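Local atomic coordinates of halogenase PltM (Pseudomonas fluorescens, PDB entry 6BZN), a protein that halogenates phenolic compounds as an FAD-dependent enzyme, with activity as a chlorinase, brominase and iodinase. Residues A231-L235 / S236-S240; E439-D443 / A444-D448; A504-P508 / L509-R513. All blocks are in the same frame, centred on the assembly; numbering follows the deposited sequence.

Contact 1. Residues A231-L235 / S236-S240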
loop_
_atom_site.group_PDB
_atom_site.type_symbol
_atom_site.label_atom_id
_atom_site.label_comp_id
_atom_site.label_asym_id
_atom_site.label_seq_id
_atom_site.Cartn_x
_atom_site.Cartn_y
_atom_site.Cartn_z
ATOM N N ALA A 231 -26.304 7.709 2.366
ATOM C CA ALA A 231 -26.136 8.917 1.564
ATOM C C ALA A 231 -26.617 8.735 0.133
ATOM O O ALA A 231 -27.138 9.679 -0.453
ATOM C CB ALA A 231 -24.682 9.356 1.561
ATOM N N LEU A 232 -26.399 7.555 -0.444
ATOM C CA LEU A 232 -26.573 7.356 -1.887
ATOM C C LEU A 232 -27.541 6.241 -2.269
ATOM O O LEU A 232 -28.478 6.488 -3.021
ATOM C CB LEU A 232 -25.211 7.163 -2.565
ATOM C CG LEU A 232 -24.425 8.475 -2.716
ATOM C CD1 LEU A 232 -22.952 8.225 -3.002
ATOM C CD2 LEU A 232 -25.043 9.378 -3.773
ATOM N N ALA A 233 -27.326 5.016 -1.800
ATOM C CA ALA A 233 -28.214 3.920 -2.194
ATOM C C ALA A 233 -28.032 2.730 -1.291
ATOM O O ALA A 233 -26.891 2.334 -1.032
ATOM C CB ALA A 233 -27.957 3.508 -3.637
ATOM N N PRO A 234 -29.147 2.134 -0.824
ATOM C CA PRO A 234 -29.054 0.957 0.041
ATOM C C PRO A 234 -28.691 -0.298 -0.734
ATOM O O PRO A 234 -28.724 -0.295 -1.974
ATOM C CB PRO A 234 -30.478 0.841 0.597
ATOM C CG PRO A 234 -31.327 1.337 -0.541
ATOM C CD PRO A 234 -30.553 2.492 -1.109
ATOM N N LEU A 235 -28.403 -1.376 -0.013
ATOM C CA LEU A 235 -28.047 -2.659 -0.638
ATOM C C LEU A 235 -29.159 -3.201 -1.537
ATOM O O LEU A 235 -28.873 -3.840 -2.541
ATOM C CB LEU A 235 -27.711 -3.721 0.411
ATOM C CG LEU A 235 -26.447 -3.540 1.244
ATOM C CD1 LEU A 235 -26.302 -4.718 2.192
ATOM C CD2 LEU A 235 -25.234 -3.412 0.336
ATOM N N SER A 236 -30.415 -2.953 -1.157
ATOM C CA SER A 236 -31.580 -3.349 -1.975
ATOM C C SER A 236 -31.622 -2.687 -3.357
ATOM O O SER A 236 -32.232 -3.230 -4.290
ATOM C CB SER A 236 -32.873 -3.051 -1.216
ATOM O OG SER A 236 -32.977 -1.668 -0.936
ATOM N N ARG A 237 -30.989 -1.519 -3.489
ATOM C CA ARG A 237 -30.861 -0.833 -4.766
ATOM C C ARG A 237 -29.595 -1.234 -5.523
ATOM O O ARG A 237 -29.655 -1.524 -6.713
ATOM C CB ARG A 237 -30.903 0.688 -4.552
ATOM C CG ARG A 237 -30.671 1.541 -5.782
ATOM C CD ARG A 237 -31.719 1.321 -6.866
ATOM N NE ARG A 237 -31.339 2.034 -8.086
ATOM C CZ ARG A 237 -30.539 1.566 -9.042
ATOM N NH1 ARG A 237 -29.999 0.354 -8.968
ATOM N NH2 ARG A 237 -30.278 2.329 -10.097
ATOM N N THR A 238 -28.445 -1.238 -4.850
ATOM C CA THR A 238 -27.188 -1.526 -5.530
ATOM C C THR A 238 -27.017 -3.004 -5.847
ATOM O O THR A 238 -26.326 -3.347 -6.799
ATOM C CB THR A 238 -25.968 -1.062 -4.707
ATOM O OG1 THR A 238 -25.949 -1.759 -3.468
ATOM C CG2 THR A 238 -26.030 0.421 -4.467
ATOM N N ARG A 239 -27.634 -3.869 -5.042
ATOM C CA ARG A 239 -27.442 -5.320 -5.123
ATOM C C ARG A 239 -26.008 -5.745 -4.796
ATOM O O ARG A 239 -25.590 -6.857 -5.141
ATOM C CB ARG A 239 -27.853 -5.888 -6.496
ATOM C CG ARG A 239 -29.188 -5.368 -7.028
ATOM C CD ARG A 239 -29.546 -6.083 -8.325
ATOM N NE ARG A 239 -30.697 -5.485 -9.000
ATOM C CZ ARG A 239 -31.273 -5.965 -10.110
ATOM N NH1 ARG A 239 -32.326 -5.335 -10.634
ATOM N NH2 ARG A 239 -30.819 -7.074 -10.704
ATOM N N SER A 240 -25.248 -4.880 -4.122
ATOM C CA SER A 240 -23.906 -5.239 -3.725
ATOM C C SER A 240 -24.007 -6.295 -2.622
ATOM O O SER A 240 -24.815 -6.154 -1.715
ATOM C CB SER A 240 -23.138 -4.036 -3.193
ATOM O OG SER A 240 -21.897 -4.476 -2.679
HETATM O O HOH W 1 -25.439 -0.143 -1.271
#

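Contact 2. Residues E439-D443 / A444-D448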
loop_
_atom_site.group_PDB
_atom_site.type_symbol
_atom_site.label_atom_id
_atom_site.label_comp_id
_atom_site.label_asym_id
_atom_site.label_seq_id
_atom_site.Cartn_x
_atom_site.Cartn_y
_atom_site.Cartn_z
ATOM N N GLU A 439 3.983 -22.727 7.810
ATOM C CA GLU A 439 3.303 -23.036 9.089
ATOM C C GLU A 439 3.528 -24.492 9.486
ATOM O O GLU A 439 3.860 -24.784 10.635
ATOM C CB GLU A 439 1.797 -22.715 9.048
ATOM C CG GLU A 439 1.453 -21.272 9.430
ATOM C CD GLU A 439 -0.009 -20.877 9.200
ATOM O OE1 GLU A 439 -0.721 -21.542 8.404
ATOM O OE2 GLU A 439 -0.447 -19.869 9.805
ATOM N N HIS A 440 3.399 -25.380 8.510
ATOM C CA HIS A 440 3.497 -26.813 8.744
ATOM C C HIS A 440 4.903 -27.404 8.696
ATOM O O HIS A 440 5.180 -28.355 9.430
ATOM C CB HIS A 440 2.544 -27.550 7.797
ATOM C CG HIS A 440 1.112 -27.369 8.181
ATOM N ND1 HIS A 440 0.451 -28.253 9.008
ATOM C CD2 HIS A 440 0.238 -26.365 7.929
ATOM C CE1 HIS A 440 -0.779 -27.822 9.216
ATOM N NE2 HIS A 440 -0.934 -26.677 8.574
ATOM N N SER A 441 5.781 -26.864 7.855
ATOM C CA SER A 441 7.153 -27.364 7.764
ATOM C C SER A 441 8.074 -26.756 8.820
ATOM O O SER A 441 9.091 -27.351 9.148
ATOM C CB SER A 441 7.741 -27.115 6.371
ATOM O OG SER A 441 8.212 -25.781 6.233
ATOM N N GLY A 442 7.739 -25.568 9.323
ATOM C CA GLY A 442 8.669 -24.765 10.115
ATOM C C GLY A 442 9.958 -24.353 9.405
ATOM O O GLY A 442 10.873 -23.849 10.048
ATOM N N ASP A 443 10.028 -24.525 8.085
ATOM C CA ASP A 443 11.293 -24.420 7.345
ATOM C C ASP A 443 11.480 -23.005 6.762
ATOM O O ASP A 443 11.078 -22.718 5.634
ATOM C CB ASP A 443 11.340 -25.489 6.252
ATOM C CG ASP A 443 12.726 -25.656 5.624
ATOM O OD1 ASP A 443 13.554 -24.717 5.648
ATOM O OD2 ASP A 443 12.972 -26.747 5.063
ATOM N N ALA A 444 12.118 -22.148 7.553
ATOM C CA ALA A 444 12.402 -20.766 7.171
ATOM C C ALA A 444 13.245 -20.635 5.899
ATOM O O ALA A 444 12.964 -19.781 5.056
ATOM C CB ALA A 444 13.096 -20.055 8.315
ATOM N N ARG A 445 14.283 -21.463 5.759
ATOM C CA ARG A 445 15.170 -21.349 4.593
ATOM C C ARG A 445 14.438 -21.692 3.306
ATOM O O ARG A 445 14.620 -21.033 2.291
ATOM C CB ARG A 445 16.435 -22.208 4.745
ATOM C CG ARG A 445 17.347 -21.834 5.907
ATOM C CD ARG A 445 17.626 -20.338 6.009
ATOM N NE ARG A 445 18.166 -19.936 7.305
ATOM C CZ ARG A 445 19.427 -20.111 7.707
ATOM N NH1 ARG A 445 20.331 -20.704 6.919
ATOM N NH2 ARG A 445 19.791 -19.694 8.923
ATOM N N GLN A 446 13.600 -22.718 3.370
ATOM C CA GLN A 446 12.774 -23.105 2.242
ATOM C C GLN A 446 11.834 -21.964 1.829
ATOM O O GLN A 446 11.716 -21.652 0.649
ATOM C CB GLN A 446 11.983 -24.355 2.611
ATOM C CG GLN A 446 10.902 -24.774 1.632
ATOM C CD GLN A 446 10.110 -25.951 2.166
ATOM O OE1 GLN A 446 10.581 -27.088 2.115
ATOM N NE2 GLN A 446 8.912 -25.687 2.707
ATOM N N PHE A 447 11.174 -21.346 2.806
ATOM C CA PHE A 447 10.306 -20.205 2.532
ATOM C C PHE A 447 11.073 -19.056 1.847
ATOM O O PHE A 447 10.612 -18.503 0.847
ATOM C CB PHE A 447 9.644 -19.662 3.807
ATOM C CG PHE A 447 9.098 -18.270 3.621
ATOM C CD1 PHE A 447 7.889 -18.068 2.951
ATOM C CD2 PHE A 447 9.837 -17.163 4.008
ATOM C CE1 PHE A 447 7.420 -16.780 2.718
ATOM C CE2 PHE A 447 9.374 -15.882 3.780
ATOM C CZ PHE A 447 8.174 -15.693 3.123
ATOM N N ASP A 448 12.210 -18.663 2.420
ATOM C CA ASP A 448 12.993 -17.535 1.870
ATOM C C ASP A 448 13.373 -17.814 0.421
ATOM O O ASP A 448 13.308 -16.931 -0.444
ATOM C CB ASP A 448 14.282 -17.283 2.661
ATOM C CG ASP A 448 14.047 -16.851 4.123
ATOM O OD1 ASP A 448 12.926 -16.463 4.512
ATOM O OD2 ASP A 448 15.038 -16.888 4.895
HETATM O O HOH W 2 8.519 -23.322 4.284
HETATM O O HOH W 3 13.667 -23.057 9.950
HETATM O O HOH W 4 15.143 -23.224 7.838
#

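Contact 3. Residues A504-P508 / L509-R513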
loop_
_atom_site.group_PDB
_atom_site.type_symbol
_atom_site.label_atom_id
_atom_site.label_comp_id
_atom_site.label_asym_id
_atom_site.label_seq_id
_atom_site.Cartn_x
_atom_site.Cartn_y
_atom_site.Cartn_z
ATOM N N ALA A 504 -8.487 -19.049 -18.910
ATOM C CA ALA A 504 -8.283 -20.456 -18.547
ATOM C C ALA A 504 -7.122 -20.657 -17.566
ATOM O O ALA A 504 -7.132 -21.623 -16.800
ATOM C CB ALA A 504 -8.072 -21.292 -19.797
ATOM N N GLU A 505 -6.143 -19.745 -17.584
ATOM C CA GLU A 505 -4.959 -19.831 -16.731
ATOM C C GLU A 505 -5.040 -18.944 -15.476
ATOM O O GLU A 505 -4.039 -18.790 -14.775
ATOM C CB GLU A 505 -3.718 -19.511 -17.573
ATOM C CG GLU A 505 -3.589 -20.408 -18.808
ATOM C CD GLU A 505 -2.641 -19.872 -19.870
ATOM O OE1 GLU A 505 -1.493 -20.360 -19.932
ATOM O OE2 GLU A 505 -3.033 -18.970 -20.650
ATOM N N LEU A 506 -6.220 -18.378 -15.195
ATOM C CA LEU A 506 -6.469 -17.573 -14.000
ATOM C C LEU A 506 -7.308 -18.394 -13.025
ATOM O O LEU A 506 -7.730 -19.517 -13.340
ATOM C CB LEU A 506 -7.222 -16.280 -14.366
ATOM C CG LEU A 506 -6.673 -15.391 -15.495
ATOM C CD1 LEU A 506 -7.611 -14.226 -15.783
ATOM C CD2 LEU A 506 -5.271 -14.895 -15.206
ATOM N N LEU A 507 -7.596 -17.830 -11.856
ATOM C CA LEU A 507 -8.546 -18.456 -10.951
ATOM C C LEU A 507 -9.935 -18.488 -11.629
ATOM O O LEU A 507 -10.295 -17.572 -12.377
ATOM C CB LEU A 507 -8.614 -17.736 -9.596
ATOM C CG LEU A 507 -7.320 -17.643 -8.771
ATOM C CD1 LEU A 507 -7.656 -17.078 -7.395
ATOM C CD2 LEU A 507 -6.614 -18.982 -8.643
ATOM N N PRO A 508 -10.718 -19.539 -11.374
ATOM C CA PRO A 508 -11.986 -19.738 -12.099
ATOM C C PRO A 508 -13.158 -18.881 -11.570
ATOM O O PRO A 508 -14.214 -19.418 -11.215
ATOM C CB PRO A 508 -12.236 -21.239 -11.901
ATOM C CG PRO A 508 -11.697 -21.507 -10.538
ATOM C CD PRO A 508 -10.478 -20.620 -10.398
ATOM N N LEU A 509 -12.988 -17.558 -11.551
ATOM C CA LEU A 509 -13.967 -16.630 -10.961
ATOM C C LEU A 509 -14.918 -16.008 -11.979
ATOM O O LEU A 509 -15.850 -15.318 -11.592
ATOM C CB LEU A 509 -13.269 -15.525 -10.155
ATOM C CG LEU A 509 -12.976 -15.873 -8.689
ATOM C CD1 LEU A 509 -12.172 -17.137 -8.531
ATOM C CD2 LEU A 509 -12.298 -14.723 -7.961
ATOM N N GLY A 510 -14.708 -16.248 -13.269
ATOM C CA GLY A 510 -15.604 -15.673 -14.270
ATOM C C GLY A 510 -15.331 -14.195 -14.509
ATOM O O GLY A 510 -16.252 -13.387 -14.605
ATOM N N TYR A 511 -14.053 -13.864 -14.639
ATOM C CA TYR A 511 -13.623 -12.486 -14.876
ATOM C C TYR A 511 -14.141 -11.911 -16.191
ATOM O O TYR A 511 -14.320 -10.707 -16.290
ATOM C CB TYR A 511 -12.102 -12.381 -14.870
ATOM C CG TYR A 511 -11.455 -12.809 -13.592
ATOM C CD1 TYR A 511 -11.533 -12.016 -12.440
ATOM C CD2 TYR A 511 -10.738 -13.996 -13.525
ATOM C CE1 TYR A 511 -10.923 -12.415 -11.261
ATOM C CE2 TYR A 511 -10.117 -14.386 -12.363
ATOM C CZ TYR A 511 -10.214 -13.599 -11.234
ATOM O OH TYR A 511 -9.579 -14.036 -10.100
ATOM N N SER A 512 -14.387 -12.751 -17.199
ATOM C CA SER A 512 -14.891 -12.237 -18.483
ATOM C C SER A 512 -16.401 -11.949 -18.508
ATOM O O SER A 512 -16.905 -11.413 -19.501
ATOM C CB SER A 512 -14.552 -13.192 -19.617
ATOM O OG SER A 512 -15.276 -14.399 -19.469
ATOM N N ARG A 513 -17.120 -12.303 -17.447
ATOM C CA ARG A 513 -18.552 -11.987 -17.361
ATOM C C ARG A 513 -18.774 -10.570 -16.880
ATOM O O ARG A 513 -18.962 -10.324 -15.678
ATOM C CB ARG A 513 -19.277 -12.986 -16.469
ATOM C CG ARG A 513 -19.157 -14.391 -17.009
ATOM C CD ARG A 513 -20.303 -15.284 -16.565
ATOM N NE ARG A 513 -20.513 -16.379 -17.509
ATOM C CZ ARG A 513 -21.508 -17.263 -17.442
ATOM N NH1 ARG A 513 -21.597 -18.217 -18.366
ATOM N NH2 ARG A 513 -22.412 -17.209 -16.464
HETATM O O HOH W 5 -6.996 -15.047 -10.967
#

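Contact 1. Residues A231-L235 / S236-S240
The N-terminus of the short helix 235-238 is formed here, with Pro234 at the N-cap and its carbonyl held by Arg237 and Thr238. Pro234 O accepts two backbone bonds. Thr238 N lies 3.0 Å from Pro234 O, almost in line with the C=O bond, and its N-H points straight at the oxygen. Arg237 N, also 3.0 Å from Pro234 O, comes from above the carbonyl plane and makes a more bent bond. Arg239 N then donates to Leu235 O at 2.8 Å. Arg239 leaves the helical conformation with positive phi, after about one turn.

The side chain of Thr238 works in two directions. Its OG1 sits between the backbone N and the carbonyl carbon (chi1 61°), where it can take the N-H of Ser240 directly and reach Ala233 O through a water. OG1 accepts from Ser240 N at 3.3 Å, which makes an ST turn. It also donates to a water at 2.8 Å, and that water donates to Ala233 O. The buried hydroxyl is therefore both donor and acceptor. The methyl CG2 of Thr238 meets Ala233 CB at 3.7 Å.

Arg237 supplies the neighbouring apolar contact. Its CG touches Ala233 CB at 4.0 Å, and its CB lies 3.9 Å from Pro234 CD. CG is anti to the backbone N (chi1 175°), and the chain bends at chi2 before the guanidinium leaves for Asp124, its salt-bridge partner.

In chain order the turn falls between strands 215-223 and 248-253 of the mixed sheet. Ala233 and Thr238 pack on Tyr228 of helix 228-231, and Leu235 touches Glu229 of the same helix. Pro123, in the loop ahead of strand 126-131, meets Ala233 and Arg237, while Ser240 touches Phe518 near the C-terminus.

Contact 2. Residues E439-D443 / A444-D448
Asp443 is the N-cap of helix 444-452, and its side chain caps Gln446 N. The bond from Gln446 N to Asp443 OD1 is 3.0 Å long and nearly straight. OD1 is met from above the carboxylate plane, 61° out of it. CG of Asp443 is anti to the backbone N (chi1 -168°), which swings the carboxylate over the first turn of the helix. There Asp443 CG packs on Gln446 CB at 3.4 Å. The carboxylate and the Gln446 amide are stacked, with their planes 28° apart, although the two side chains cross at about a right angle. OD1 also accepts from a water that in turn accepts from Arg445 N.

The backbone repeats the grip. Phe447 N donates to Asp443 O at 3.1 Å, in the carbonyl plane. A second water donates to Asp443 O at 3.0 Å and to Ser441 OG, and accepts from Gln446 NE2 at 2.9 Å. It ties the end of the glutamine to the turn before the cap.

Ser441 OG accepts from Asp443 N at 2.9 Å, an ST turn that fixes the N-H of the capping residue. The same oxygen bonds to Asp437 O, one turn back in helix 410-441. Gly442 has positive phi and is the first residue past that helix. Its O takes a weak bond from Ala444 N, backed by a third water between the same two atoms.

Phe447 turns inward, onto Leu434 and Leu438 of helix 410-441, Leu76 of helix 68-81 and Leu362 of helix 352-374. Asp448 forms a salt bridge with Arg80. The arrangement is that of a tight link between two helices. An ST turn closes the first, and an N-capping aspartate starts the second.

Contact 3. Residues A504-P508 / L509-R513
Tyr511 turns its ring back over the preceding loop, against Leu506, Leu507 and Leu509. Its CG is anti to the carbonyl carbon (chi1 -60°), which sends the ring toward residues 506-507. CE2 of Tyr511 comes within 3.2 Å of Leu507 O, and this approach is oblique to the ring. Leu506 also comes in obliquely, its CD1 lying 3.9 Å from Tyr511 CD2. Leu509 lies over one face near the rim, its CB 3.8 Å above the Tyr511 ring plane. The Leu509 chain bends at chi2 (55°), which lays CD1 back against Pro508 C and, at 3.8 Å, against Leu507 CB. Leu507 CB also touches the phenol oxygen.

The chain folds back through an inverse gamma turn centred on Pro508. Leu509 N donates to Leu507 O at 2.8 Å, from above the carbonyl plane. Gly510, with positive phi, then opens a type I beta turn that runs to Arg513.

The phenol end of Tyr511 is held by polar partners. Its OH is 2.9 Å from a water that accepts from Leu507 N at 3.0 Å, and it is also hydrogen-bonded to Asn425 ND2. With the Tyr511 ring cut back to an alanine here, Asn425 and the water would probably lose this partner, and a gap is likely to open beside Leu506 and Leu509. Leu506 and Tyr511 both pack on Ser422 of helix 410-441. On helix 488-502, Ile499 touches Tyr511, and Leu509 extends to Ile519 in the C-terminal tail.

How the contacts relate
None of the three contacts lies in the deep core. Contacts 1 and 3 are partly buried, whereas contact 2 is a surface contact with Phe447 as its buried point. Helix 410-441 serves two of them: contact 2 forms at its C-terminal end, and contact 3 packs against its side. The C-terminal tail touches both contact 1, through Phe518, and contact 3, through Ile519. Their centres are 26 Å apart, against 45 Å for contacts 1 and 2. Contacts 1 and 2 both start a helix, one with a proline at the N-cap position, which has no side-chain acceptor, the other capped by a carboxylate. Contact 3 starts none and relies mainly on apolar packing round a tyrosine.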